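Local coordinates for nitrate regulatory protein (Klebsiella oxytoca, PDB 4AKK) that senses nitrate and nitrite and binds the leader RNA of the nasF operon at its terminator, letting transcription run on into the operon, at residues A[192-203]-A[286-297]. Numbering follows the deposited sequence.
Sequences FMQGKELAGQER and QTQRLEQLRGVE. With EDO (1,2-ethanediol), chain C.
L290 and K196 interlock from facing helices, each a knob in a hole of the other. L290 spreads its two methyls between separate partners: CD2 rests against A199 CB, 3.9 Å away, and close to the backbone of K196 and G200, whereas CD1 lies over the centre of the R203 guanidinium, 3.6 Å above its plane. R203 bends at chi3 (68°), which lays this flat group across the leucine and turns NH1 to T287 OG1 at 2.9 Å; T287 OG1 is also bonded to the carbonyl of F283. The NH2 of R203 reaches a bound ethanediol.

K196 runs its methylene chain past L293 in the opposite direction, then kinks at its last torsion to offer NZ to E297 OE1, a salt bridge whose hydrogen bond is weak. R294 NH1 grips E297 OE1 from above the carboxylate plane, at 2.8 Å. From helix 56-85, Q74 takes a bond from K196 NZ, and S67 bonds to E297 OE2 and R294 NH1. Beside this network, the F192 ring turns its edge to the carbonyl oxygen of L293 while CZ touches L293 CD2.

At the other end, R289 stretches out flat beneath A199 CB, which covers one face of its guanidinium. R289 NH1 is shared by E202 OE1 (2.9 Å) and Q286 OE1, both in the guanidinium plane, and Q286 NE2 returns a weak bond to E202 OE2. R263 and Q230 also hold E202, so its buried charge is probably well balanced; Q230 also accepts from R289 NH2. Such knobs-into-holes packing of antiparallel segments, 192-203 and 286-297 with axes 170° apart, is characteristic of helical bundles and joins helices 180-212 and 277-312 within the all-helical NIT nitrate-sensing domain.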
loop_
_atom_site.group_PDB
_atom_site.type_symbol
_atom_site.label_atom_id
_atom_site.label_comp_id
_atom_site.label_asym_id
_atom_site.label_seq_id
_atom_site.Cartn_x
_atom_site.Cartn_y
_atom_site.Cartn_z
ATOM N N PHE A 192 15.910 3.589 -3.621
ATOM C CA PHE A 192 17.119 3.551 -4.419
ATOM C C PHE A 192 17.890 2.250 -4.175
ATOM O O PHE A 192 18.349 1.608 -5.117
ATOM C CB PHE A 192 17.997 4.769 -4.099
ATOM C CG PHE A 192 19.173 4.921 -5.011
ATOM C CD1 PHE A 192 20.345 4.219 -4.773
ATOM C CD2 PHE A 192 19.107 5.763 -6.113
ATOM C CE1 PHE A 192 21.433 4.356 -5.614
ATOM C CE2 PHE A 192 20.193 5.902 -6.958
ATOM C CZ PHE A 192 21.353 5.198 -6.709
ATOM N N MET A 193 18.040 1.877 -2.905
ATOM C CA MET A 193 18.778 0.676 -2.542
ATOM C C MET A 193 18.128 -0.536 -3.206
ATOM O O MET A 193 18.807 -1.455 -3.676
ATOM C CB MET A 193 18.795 0.482 -1.011
ATOM C CG MET A 193 19.816 1.343 -0.242
ATOM S SD MET A 193 19.646 1.263 1.572
ATOM C CE MET A 193 20.339 -0.342 1.890
ATOM N N GLN A 194 16.802 -0.528 -3.235
ATOM C CA GLN A 194 16.039 -1.639 -3.779
ATOM C C GLN A 194 16.162 -1.716 -5.307
ATOM O O GLN A 194 16.308 -2.798 -5.866
ATOM C CB GLN A 194 14.569 -1.533 -3.351
ATOM C CG GLN A 194 13.762 -2.786 -3.629
ATOM C CD GLN A 194 14.317 -4.012 -2.927
ATOM O OE1 GLN A 194 14.868 -4.913 -3.567
ATOM N NE2 GLN A 194 14.185 -4.049 -1.606
ATOM N N GLY A 195 16.119 -0.571 -5.978
ATOM C CA GLY A 195 16.333 -0.558 -7.413
ATOM C C GLY A 195 17.716 -1.098 -7.768
ATOM O O GLY A 195 17.889 -1.815 -8.760
ATOM N N LYS A 196 18.697 -0.740 -6.945
ATOM C CA LYS A 196 20.097 -1.106 -7.153
ATOM C C LYS A 196 20.271 -2.593 -6.911
ATOM O O LYS A 196 21.040 -3.254 -7.604
ATOM C CB LYS A 196 20.976 -0.302 -6.189
ATOM C CG LYS A 196 22.448 -0.626 -6.206
ATOM C CD LYS A 196 23.220 0.427 -5.394
ATOM C CE LYS A 196 24.679 0.042 -5.189
ATOM N NZ LYS A 196 24.856 -0.923 -4.071
ATOM N N GLU A 197 19.553 -3.125 -5.924
ATOM C CA GLU A 197 19.596 -4.566 -5.676
ATOM C C GLU A 197 19.065 -5.353 -6.881
ATOM O O GLU A 197 19.635 -6.374 -7.283
ATOM C CB GLU A 197 18.798 -4.928 -4.419
ATOM C CG GLU A 197 18.434 -6.421 -4.315
ATOM C CD GLU A 197 19.648 -7.363 -4.380
ATOM O OE1 GLU A 197 20.801 -6.870 -4.414
ATOM O OE2 GLU A 197 19.453 -8.606 -4.401
ATOM N N LEU A 198 17.960 -4.881 -7.434
ATOM C CA LEU A 198 17.332 -5.523 -8.579
ATOM C C LEU A 198 18.196 -5.368 -9.821
ATOM O O LEU A 198 18.188 -6.239 -10.684
ATOM C CB LEU A 198 15.938 -4.938 -8.828
ATOM C CG LEU A 198 14.881 -5.218 -7.742
ATOM C CD1 LEU A 198 13.502 -4.744 -8.181
ATOM C CD2 LEU A 198 14.822 -6.686 -7.369
ATOM N N ALA A 199 18.922 -4.251 -9.925
ATOM C CA ALA A 199 19.911 -4.102 -10.996
ATOM C C ALA A 199 21.006 -5.166 -10.835
ATOM O O ALA A 199 21.437 -5.774 -11.809
ATOM C CB ALA A 199 20.516 -2.695 -10.996
ATOM N N GLY A 200 21.448 -5.377 -9.597
ATOM C CA GLY A 200 22.370 -6.449 -9.274
ATOM C C GLY A 200 21.852 -7.838 -9.620
ATOM O O GLY A 200 22.610 -8.669 -10.085
ATOM N N GLN A 201 20.568 -8.100 -9.387
ATOM C CA GLN A 201 19.983 -9.368 -9.810
ATOM C C GLN A 201 19.893 -9.476 -11.331
ATOM O O GLN A 201 20.092 -10.558 -11.882
ATOM C CB GLN A 201 18.616 -9.607 -9.148
ATOM C CG GLN A 201 18.734 -9.758 -7.644
ATOM C CD GLN A 201 17.400 -9.959 -6.971
ATOM O OE1 GLN A 201 16.425 -10.343 -7.619
ATOM N NE2 GLN A 201 17.345 -9.705 -5.664
ATOM N N GLU A 202 19.597 -8.364 -12.003
ATOM C CA GLU A 202 19.712 -8.305 -13.468
ATOM C C GLU A 202 21.108 -8.728 -13.959
ATOM O O GLU A 202 21.235 -9.470 -14.941
ATOM C CB GLU A 202 19.411 -6.894 -13.986
ATOM C CG GLU A 202 19.506 -6.745 -15.512
ATOM C CD GLU A 202 19.476 -5.286 -15.966
ATOM O OE1 GLU A 202 19.078 -4.418 -15.155
ATOM O OE2 GLU A 202 19.845 -5.007 -17.133
ATOM N N ARG A 203 22.155 -8.244 -13.297
ATOM C CA ARG A 203 23.512 -8.590 -13.719
ATOM C C ARG A 203 23.701 -10.110 -13.622
ATOM O O ARG A 203 24.106 -10.759 -14.584
ATOM C CB ARG A 203 24.571 -7.858 -12.881
ATOM C CG ARG A 203 26.018 -8.347 -13.164
ATOM C CD ARG A 203 27.078 -7.603 -12.336
ATOM N NE ARG A 203 26.987 -7.916 -10.911
ATOM C CZ ARG A 203 27.769 -7.396 -9.966
ATOM N NH1 ARG A 203 28.732 -6.524 -10.279
ATOM N NH2 ARG A 203 27.589 -7.747 -8.700
ATOM N N GLN A 286 27.667 -3.994 -16.449
ATOM C CA GLN A 286 26.713 -3.895 -15.334
ATOM C C GLN A 286 27.438 -3.489 -14.057
ATOM O O GLN A 286 26.917 -2.738 -13.252
ATOM C CB GLN A 286 26.003 -5.235 -15.097
ATOM C CG GLN A 286 25.042 -5.634 -16.189
ATOM C CD GLN A 286 23.726 -4.879 -16.112
ATOM O OE1 GLN A 286 23.540 -4.011 -15.255
ATOM N NE2 GLN A 286 22.802 -5.207 -17.015
ATOM N N THR A 287 28.646 -4.000 -13.872
ATOM C CA THR A 287 29.411 -3.656 -12.682
ATOM C C THR A 287 29.775 -2.162 -12.642
ATOM O O THR A 287 29.814 -1.561 -11.570
ATOM C CB THR A 287 30.672 -4.498 -12.589
ATOM O OG1 THR A 287 30.304 -5.879 -12.600
ATOM C CG2 THR A 287 31.458 -4.169 -11.313
ATOM N N GLN A 288 30.034 -1.564 -13.802
ATOM C CA GLN A 288 30.335 -0.128 -13.852
ATOM C C GLN A 288 29.073 0.668 -13.525
ATOM O O GLN A 288 29.102 1.691 -12.825
ATOM C CB GLN A 288 30.855 0.281 -15.228
ATOM C CG GLN A 288 30.964 1.811 -15.388
ATOM C CD GLN A 288 31.762 2.236 -16.613
ATOM O OE1 GLN A 288 32.899 2.698 -16.495
ATOM N NE2 GLN A 288 31.171 2.083 -17.793
ATOM N N ARG A 289 27.960 0.171 -14.045
ATOM C CA ARG A 289 26.651 0.731 -13.755
ATOM C C ARG A 289 26.352 0.722 -12.260
ATOM O O ARG A 289 25.875 1.702 -11.719
ATOM C CB ARG A 289 25.587 -0.061 -14.503
ATOM C CG ARG A 289 24.184 0.451 -14.331
ATOM C CD ARG A 289 23.215 -0.577 -14.855
ATOM N NE ARG A 289 21.821 -0.200 -14.642
ATOM C CZ ARG A 289 20.818 -1.070 -14.624
ATOM N NH1 ARG A 289 21.069 -2.367 -14.786
ATOM N NH2 ARG A 289 19.567 -0.647 -14.444
ATOM N N LEU A 290 26.635 -0.389 -11.597
ATOM C CA LEU A 290 26.367 -0.496 -10.163
ATOM C C LEU A 290 27.305 0.377 -9.323
ATOM O O LEU A 290 26.895 0.926 -8.297
ATOM C CB LEU A 290 26.446 -1.958 -9.712
ATOM C CG LEU A 290 25.314 -2.860 -10.237
ATOM C CD1 LEU A 290 25.731 -4.329 -10.222
ATOM C CD2 LEU A 290 24.035 -2.660 -9.434
ATOM N N GLU A 291 28.560 0.510 -9.749
ATOM C CA GLU A 291 29.468 1.441 -9.070
ATOM C C GLU A 291 29.025 2.897 -9.217
ATOM O O GLU A 291 29.163 3.700 -8.286
ATOM C CB GLU A 291 30.922 1.246 -9.519
ATOM C CG GLU A 291 31.588 0.011 -8.897
ATOM C CD GLU A 291 31.545 0.010 -7.364
ATOM O OE1 GLU A 291 31.904 1.030 -6.728
ATOM O OE2 GLU A 291 31.160 -1.026 -6.788
ATOM N N GLN A 292 28.465 3.245 -10.369
ATOM C CA GLN A 292 27.876 4.579 -10.516
ATOM C C GLN A 292 26.695 4.766 -9.558
ATOM O O GLN A 292 26.572 5.813 -8.917
ATOM C CB GLN A 292 27.442 4.841 -11.963
ATOM C CG GLN A 292 28.600 4.924 -12.940
ATOM C CD GLN A 292 29.574 6.038 -12.580
ATOM O OE1 GLN A 292 30.696 5.783 -12.138
ATOM N NE2 GLN A 292 29.137 7.281 -12.746
ATOM N N LEU A 293 25.829 3.756 -9.457
ATOM C CA LEU A 293 24.702 3.842 -8.535
ATOM C C LEU A 293 25.215 3.978 -7.103
ATOM O O LEU A 293 24.671 4.747 -6.315
ATOM C CB LEU A 293 23.795 2.616 -8.657
ATOM C CG LEU A 293 23.014 2.459 -9.966
ATOM C CD1 LEU A 293 22.504 1.032 -10.103
ATOM C CD2 LEU A 293 21.861 3.459 -10.064
ATOM N N ARG A 294 26.262 3.226 -6.773
ATOM C CA ARG A 294 26.843 3.266 -5.430
ATOM C C ARG A 294 27.301 4.684 -5.069
ATOM O O ARG A 294 27.085 5.146 -3.951
ATOM C CB ARG A 294 28.006 2.269 -5.304
ATOM C CG ARG A 294 28.696 2.279 -3.934
ATOM C CD ARG A 294 27.703 2.031 -2.797
ATOM N NE ARG A 294 28.321 2.096 -1.467
ATOM C CZ ARG A 294 27.637 2.076 -0.325
ATOM N NH1 ARG A 294 26.318 1.967 -0.354
ATOM N NH2 ARG A 294 28.265 2.148 0.846
ATOM N N GLY A 295 27.918 5.376 -6.022
ATOM C CA GLY A 295 28.360 6.746 -5.802
ATOM C C GLY A 295 27.216 7.619 -5.333
ATOM O O GLY A 295 27.320 8.330 -4.331
ATOM N N VAL A 296 26.099 7.547 -6.047
ATOM C CA VAL A 296 24.926 8.309 -5.670
ATOM C C VAL A 296 24.369 7.868 -4.316
ATOM O O VAL A 296 23.973 8.699 -3.498
ATOM C CB VAL A 296 23.828 8.217 -6.739
ATOM C CG1 VAL A 296 22.564 8.826 -6.218
ATOM C CG2 VAL A 296 24.268 8.925 -8.013
ATOM N N GLU A 297 24.344 6.561 -4.080
ATOM C CA GLU A 297 23.803 6.031 -2.838
ATOM C C GLU A 297 24.598 6.532 -1.626
ATOM O O GLU A 297 24.029 6.816 -0.565
ATOM C CB GLU A 297 23.816 4.498 -2.889
ATOM C CG GLU A 297 23.325 3.811 -1.634
ATOM C CD GLU A 297 23.505 2.291 -1.699
ATOM O OE1 GLU A 297 24.403 1.805 -2.435
ATOM O OE2 GLU A 297 22.748 1.584 -1.003
HETATM C C1 EDO C . 24.933 -10.033 -9.148
HETATM O O1 EDO C . 25.928 -9.773 -8.159
HETATM C C2 EDO C . 25.562 -10.190 -10.529
HETATM O O2 EDO C . 26.398 -11.345 -10.678
HETATM O O HOH W 1 23.527 -0.929 -0.943
#